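Long-range contact in amine Dehydrogenase (Pseudomonas putida, PDB 1JMX), which probably forms the beta-propeller subunit of a haem-containing enzyme that oxidatively deaminates amines: residues B[227-239]-B[248-262]. Residues are numbered along the deposited sequence; the frame is centred on the assembly and turned at random.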
loop_
_atom_site.group_PDB
_atom_site.type_symbol
_atom_site.label_atom_id
_atom_site.label_comp_id
_atom_site.label_asym_id
_atom_site.label_seq_id
_atom_site.Cartn_x
_atom_site.Cartn_y
_atom_site.Cartn_z
ATOM N N ALA B 227 12.427 13.345 16.617
ATOM C CA ALA B 227 12.271 14.825 16.723
ATOM C C ALA B 227 12.345 15.256 18.190
ATOM O O ALA B 227 11.879 16.348 18.555
ATOM C CB ALA B 227 10.934 15.267 16.091
ATOM N N THR B 228 12.918 14.385 19.025
ATOM C CA THR B 228 13.085 14.645 20.462
ATOM C C THR B 228 11.799 14.523 21.285
ATOM O O THR B 228 11.852 14.274 22.499
ATOM C CB THR B 228 13.764 16.023 20.722
ATOM O OG1 THR B 228 15.057 16.039 20.093
ATOM C CG2 THR B 228 13.920 16.295 22.238
ATOM N N ALA B 229 10.649 14.697 20.640
ATOM C CA ALA B 229 9.383 14.565 21.336
ATOM C C ALA B 229 9.316 13.139 21.887
ATOM O O ALA B 229 9.683 12.176 21.209
ATOM C CB ALA B 229 8.232 14.823 20.382
ATOM N N ASP B 230 8.872 13.023 23.131
ATOM C CA ASP B 230 8.759 11.744 23.823
ATOM C C ASP B 230 7.380 11.098 23.634
ATOM O O ASP B 230 6.358 11.650 24.052
ATOM C CB ASP B 230 9.028 11.974 25.316
ATOM C CG ASP B 230 9.442 10.716 26.042
ATOM O OD1 ASP B 230 9.901 9.763 25.368
ATOM O OD2 ASP B 230 9.328 10.688 27.293
ATOM N N LEU B 231 7.364 9.907 23.050
ATOM C CA LEU B 231 6.114 9.198 22.812
ATOM C C LEU B 231 5.542 8.528 24.047
ATOM O O LEU B 231 6.190 7.691 24.659
ATOM C CB LEU B 231 6.274 8.175 21.687
ATOM C CG LEU B 231 6.130 8.720 20.263
ATOM C CD1 LEU B 231 6.260 7.578 19.249
ATOM C CD2 LEU B 231 4.771 9.420 20.108
ATOM N N LEU B 232 4.297 8.868 24.369
ATOM C CA LEU B 232 3.612 8.316 25.533
ATOM C C LEU B 232 2.257 7.701 25.174
ATOM O O LEU B 232 1.632 8.076 24.180
ATOM C CB LEU B 232 3.363 9.427 26.559
ATOM C CG LEU B 232 4.552 10.235 27.072
ATOM C CD1 LEU B 232 4.074 11.560 27.618
ATOM C CD2 LEU B 232 5.297 9.445 28.140
ATOM N N TYR B 233 1.819 6.739 25.979
ATOM C CA TYR B 233 0.511 6.134 25.792
ATOM C C TYR B 233 -0.366 6.683 26.904
ATOM O O TYR B 233 0.080 6.867 28.037
ATOM C CB TYR B 233 0.558 4.611 25.878
ATOM C CG TYR B 233 0.256 3.932 24.557
ATOM C CD1 TYR B 233 1.259 3.278 23.849
ATOM C CD2 TYR B 233 -1.022 3.981 23.993
ATOM C CE1 TYR B 233 1.008 2.698 22.620
ATOM C CE2 TYR B 233 -1.282 3.400 22.752
ATOM C CZ TYR B 233 -0.259 2.762 22.072
ATOM O OH TYR B 233 -0.474 2.210 20.834
ATOM N N GLY B 234 -1.602 6.998 26.555
ATOM C CA GLY B 234 -2.525 7.526 27.526
ATOM C C GLY B 234 -3.819 6.747 27.535
ATOM O O GLY B 234 -4.074 5.889 26.681
ATOM N N TYR B 235 -4.643 7.067 28.518
ATOM C CA TYR B 235 -5.931 6.441 28.703
ATOM C C TYR B 235 -6.923 7.566 28.942
ATOM O O TYR B 235 -6.689 8.470 29.747
ATOM C CB TYR B 235 -5.889 5.533 29.924
ATOM C CG TYR B 235 -7.147 4.750 30.176
ATOM C CD1 TYR B 235 -7.423 3.601 29.445
ATOM C CD2 TYR B 235 -8.014 5.097 31.208
ATOM C CE1 TYR B 235 -8.520 2.803 29.742
ATOM C CE2 TYR B 235 -9.120 4.305 31.512
ATOM C CZ TYR B 235 -9.361 3.157 30.780
ATOM O OH TYR B 235 -10.405 2.321 31.110
ATOM N N LEU B 236 -8.012 7.519 28.195
ATOM C CA LEU B 236 -9.073 8.500 28.295
ATOM C C LEU B 236 -10.296 7.714 28.741
ATOM O O LEU B 236 -10.399 6.523 28.468
ATOM C CB LEU B 236 -9.267 9.142 26.917
ATOM C CG LEU B 236 -10.573 9.688 26.337
ATOM C CD1 LEU B 236 -10.220 10.462 25.063
ATOM C CD2 LEU B 236 -11.566 8.573 26.018
ATOM N N SER B 237 -11.196 8.352 29.473
ATOM C CA SER B 237 -12.395 7.662 29.912
ATOM C C SER B 237 -13.545 8.609 30.235
ATOM O O SER B 237 -13.337 9.739 30.678
ATOM C CB SER B 237 -12.103 6.755 31.112
ATOM O OG SER B 237 -11.826 7.507 32.279
ATOM N N VAL B 238 -14.755 8.150 29.935
ATOM C CA VAL B 238 -15.963 8.906 30.213
ATOM C C VAL B 238 -16.827 7.993 31.064
ATOM O O VAL B 238 -17.217 6.918 30.624
ATOM C CB VAL B 238 -16.737 9.276 28.925
ATOM C CG1 VAL B 238 -17.931 10.160 29.273
ATOM C CG2 VAL B 238 -15.823 9.983 27.929
ATOM N N ASP B 239 -17.062 8.396 32.307
ATOM C CA ASP B 239 -17.888 7.621 33.229
ATOM C C ASP B 239 -19.324 7.752 32.726
ATOM O O ASP B 239 -19.879 8.853 32.686
ATOM C CB ASP B 239 -17.762 8.190 34.647
ATOM C CG ASP B 239 -18.241 7.223 35.711
ATOM O OD1 ASP B 239 -19.407 6.787 35.652
ATOM O OD2 ASP B 239 -17.437 6.891 36.609
ATOM N N GLN B 248 -4.997 10.355 31.222
ATOM C CA GLN B 248 -3.730 10.211 31.915
ATOM C C GLN B 248 -2.776 9.267 31.199
ATOM O O GLN B 248 -3.165 8.164 30.804
ATOM C CB GLN B 248 -3.947 9.748 33.359
ATOM C CG GLN B 248 -3.900 8.253 33.595
ATOM C CD GLN B 248 -3.097 7.927 34.838
ATOM O OE1 GLN B 248 -3.588 8.067 35.964
ATOM N NE2 GLN B 248 -1.836 7.541 34.646
ATOM N N GLU B 249 -1.535 9.713 31.016
ATOM C CA GLU B 249 -0.517 8.890 30.369
ATOM C C GLU B 249 -0.037 7.845 31.378
ATOM O O GLU B 249 0.145 8.157 32.561
ATOM C CB GLU B 249 0.647 9.751 29.887
ATOM C CG GLU B 249 0.274 10.738 28.797
ATOM C CD GLU B 249 -0.588 11.879 29.299
ATOM O OE1 GLU B 249 -0.310 12.402 30.400
ATOM O OE2 GLU B 249 -1.539 12.269 28.595
ATOM N N PHE B 250 0.143 6.605 30.926
ATOM C CA PHE B 250 0.565 5.524 31.821
ATOM C C PHE B 250 1.858 4.789 31.453
ATOM O O PHE B 250 2.178 3.762 32.052
ATOM C CB PHE B 250 -0.572 4.505 31.992
ATOM C CG PHE B 250 -0.990 3.829 30.713
ATOM C CD1 PHE B 250 -0.402 2.627 30.321
ATOM C CD2 PHE B 250 -1.988 4.376 29.912
ATOM C CE1 PHE B 250 -0.802 1.982 29.153
ATOM C CE2 PHE B 250 -2.395 3.736 28.738
ATOM C CZ PHE B 250 -1.800 2.538 28.360
ATOM N N ALA B 251 2.598 5.317 30.485
ATOM C CA ALA B 251 3.832 4.672 30.054
ATOM C C ALA B 251 4.463 5.316 28.830
ATOM O O ALA B 251 3.777 5.908 27.994
ATOM C CB ALA B 251 3.560 3.204 29.746
ATOM N N ASP B 252 5.783 5.201 28.728
ATOM C CA ASP B 252 6.469 5.713 27.561
ATOM C C ASP B 252 6.260 4.627 26.512
ATOM O O ASP B 252 6.349 3.437 26.815
ATOM C CB ASP B 252 7.968 5.921 27.812
ATOM C CG ASP B 252 8.680 6.496 26.593
ATOM O OD1 ASP B 252 9.365 5.734 25.875
ATOM O OD2 ASP B 252 8.520 7.708 26.319
ATOM N N LEU B 253 5.910 5.045 25.305
ATOM C CA LEU B 253 5.666 4.129 24.202
ATOM C C LEU B 253 6.921 3.393 23.710
ATOM O O LEU B 253 7.857 4.013 23.200
ATOM C CB LEU B 253 5.029 4.904 23.046
ATOM C CG LEU B 253 4.383 4.209 21.844
ATOM C CD1 LEU B 253 3.595 5.245 21.068
ATOM C CD2 LEU B 253 5.421 3.541 20.948
ATOM N N THR B 254 6.922 2.072 23.874
ATOM C CA THR B 254 8.013 1.204 23.407
ATOM C C THR B 254 7.470 0.228 22.352
ATOM O O THR B 254 8.231 -0.363 21.583
ATOM C CB THR B 254 8.667 0.403 24.559
ATOM O OG1 THR B 254 7.691 -0.420 25.212
ATOM C CG2 THR B 254 9.291 1.344 25.562
ATOM N N GLU B 255 6.143 0.087 22.331
ATOM C CA GLU B 255 5.422 -0.784 21.400
ATOM C C GLU B 255 3.981 -0.276 21.286
ATOM O O GLU B 255 3.530 0.538 22.101
ATOM C CB GLU B 255 5.414 -2.233 21.899
ATOM C CG GLU B 255 4.761 -2.430 23.265
ATOM C CD GLU B 255 4.682 -3.890 23.700
ATOM O OE1 GLU B 255 4.473 -4.137 24.904
ATOM O OE2 GLU B 255 4.802 -4.796 22.849
ATOM N N LEU B 256 3.257 -0.767 20.287
ATOM C CA LEU B 256 1.879 -0.351 20.077
ATOM C C LEU B 256 0.865 -1.319 20.669
ATOM O O LEU B 256 1.123 -2.520 20.767
ATOM C CB LEU B 256 1.593 -0.183 18.585
ATOM C CG LEU B 256 2.413 0.823 17.775
ATOM C CD1 LEU B 256 1.940 0.773 16.324
ATOM C CD2 LEU B 256 2.274 2.234 18.343
ATOM N N TYR B 257 -0.281 -0.760 21.074
ATOM C CA TYR B 257 -1.417 -1.502 21.633
ATOM C C TYR B 257 -2.655 -0.985 20.891
ATOM O O TYR B 257 -2.762 0.212 20.621
ATOM C CB TYR B 257 -1.599 -1.221 23.135
ATOM C CG TYR B 257 -0.384 -1.501 23.989
ATOM C CD1 TYR B 257 0.206 -0.487 24.735
ATOM C CD2 TYR B 257 0.208 -2.766 24.005
ATOM C CE1 TYR B 257 1.359 -0.712 25.469
ATOM C CE2 TYR B 257 1.360 -3.008 24.739
ATOM C CZ TYR B 257 1.934 -1.970 25.468
ATOM O OH TYR B 257 3.086 -2.189 26.185
ATOM N N PHE B 258 -3.559 -1.885 20.515
ATOM C CA PHE B 258 -4.785 -1.486 19.825
ATOM C C PHE B 258 -5.901 -1.179 20.824
ATOM O O PHE B 258 -6.622 -0.190 20.685
ATOM C CB PHE B 258 -5.222 -2.562 18.833
ATOM C CG PHE B 258 -4.692 -2.354 17.443
ATOM C CD1 PHE B 258 -3.746 -1.362 17.179
ATOM C CD2 PHE B 258 -5.145 -3.146 16.393
ATOM C CE1 PHE B 258 -3.259 -1.162 15.884
ATOM C CE2 PHE B 258 -4.667 -2.956 15.089
ATOM C CZ PHE B 258 -3.724 -1.963 14.836
ATOM N N THR B 259 -6.041 -2.046 21.823
ATOM C CA THR B 259 -7.040 -1.871 22.867
ATOM C C THR B 259 -6.387 -2.003 24.239
ATOM O O THR B 259 -5.316 -2.606 24.389
ATOM C CB THR B 259 -8.177 -2.898 22.783
ATOM O OG1 THR B 259 -7.650 -4.209 22.984
ATOM C CG2 THR B 259 -8.878 -2.831 21.448
ATOM N N GLY B 260 -7.049 -1.420 25.234
ATOM C CA GLY B 260 -6.557 -1.471 26.591
ATOM C C GLY B 260 -7.705 -1.282 27.549
ATOM O O GLY B 260 -8.581 -0.465 27.300
ATOM N N LEU B 261 -7.730 -2.078 28.612
ATOM C CA LEU B 261 -8.773 -1.987 29.633
ATOM C C LEU B 261 -8.209 -2.035 31.036
ATOM O O LEU B 261 -7.189 -2.676 31.306
ATOM C CB LEU B 261 -9.792 -3.130 29.518
ATOM C CG LEU B 261 -10.935 -3.085 28.508
ATOM C CD1 LEU B 261 -11.793 -4.322 28.694
ATOM C CD2 LEU B 261 -11.767 -1.812 28.674
ATOM N N ARG B 262 -8.904 -1.351 31.930
ATOM C CA ARG B 262 -8.537 -1.358 33.323
ATOM C C ARG B 262 -9.255 -2.526 33.956
ATOM O O ARG B 262 -10.405 -2.830 33.614
ATOM C CB ARG B 262 -8.926 -0.064 34.006
ATOM C CG ARG B 262 -7.952 1.020 33.725
ATOM C CD ARG B 262 -7.950 1.977 34.847
ATOM N NE ARG B 262 -9.023 2.943 34.735
ATOM C CZ ARG B 262 -9.275 3.868 35.656
ATOM N NH1 ARG B 262 -8.541 3.924 36.767
ATOM N NH2 ARG B 262 -10.185 4.810 35.413
#
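Tyr233 reaches from strand 230-239 to the backbone of Tyr257, a worked example of how consecutive blades of a beta-propeller are tied together. Strand 230-239 pairs as an antiparallel hairpin with strand 245-250; the chain then turns at Ala251 and leads into 257-262, which begins the next of the propeller's sheets. The Tyr233 ring bridges this link. Its OH accepts the N-H of Tyr257 (N to OH 3.0 Å) almost perfectly straight, at 178°. Tyr257 CD1 lies over one ring face, 3.9 Å from Tyr233 CE1, the two rings meeting obliquely, while Glu255 O approaches the ring edge, 3.4 Å from Tyr233 CE1. Leu253 CG adds apolar packing at Tyr233 CD1 and CE1. A phenylalanine in place of Tyr233 would probably keep much of this packing but leave the Tyr257 N-H without its acceptor. The far end of Tyr257 is held by the hydroxyl of Tyr280 and by Glu255 OE1.

Phe250 packs against the partner strand at Tyr233 and Gly234. With CG between backbone N and carbonyl carbon (chi1 62°), its ring turns back over the partner strand: Tyr233 CB sits over one face, 4.0 Å from Phe250 CZ, and Gly234 O meets the edge, 3.4 Å from Phe250 CE2. Further along, Tyr235 crosses Arg262, ring and guanidinium planes 78° apart. Arg262 NE comes within 3.5 Å of Tyr235 CE2, and the phenol oxygen, hydrogen-bonded to Glu209, lies in the guanidinium plane at its edge. On the opposite face of the hairpin, Glu249 OE2 is shared by Arg189 and Tyr214. Past the turn, Leu253 lies beside Leu231, and its N donates to Leu231 O at 2.7 Å from above the carbonyl plane.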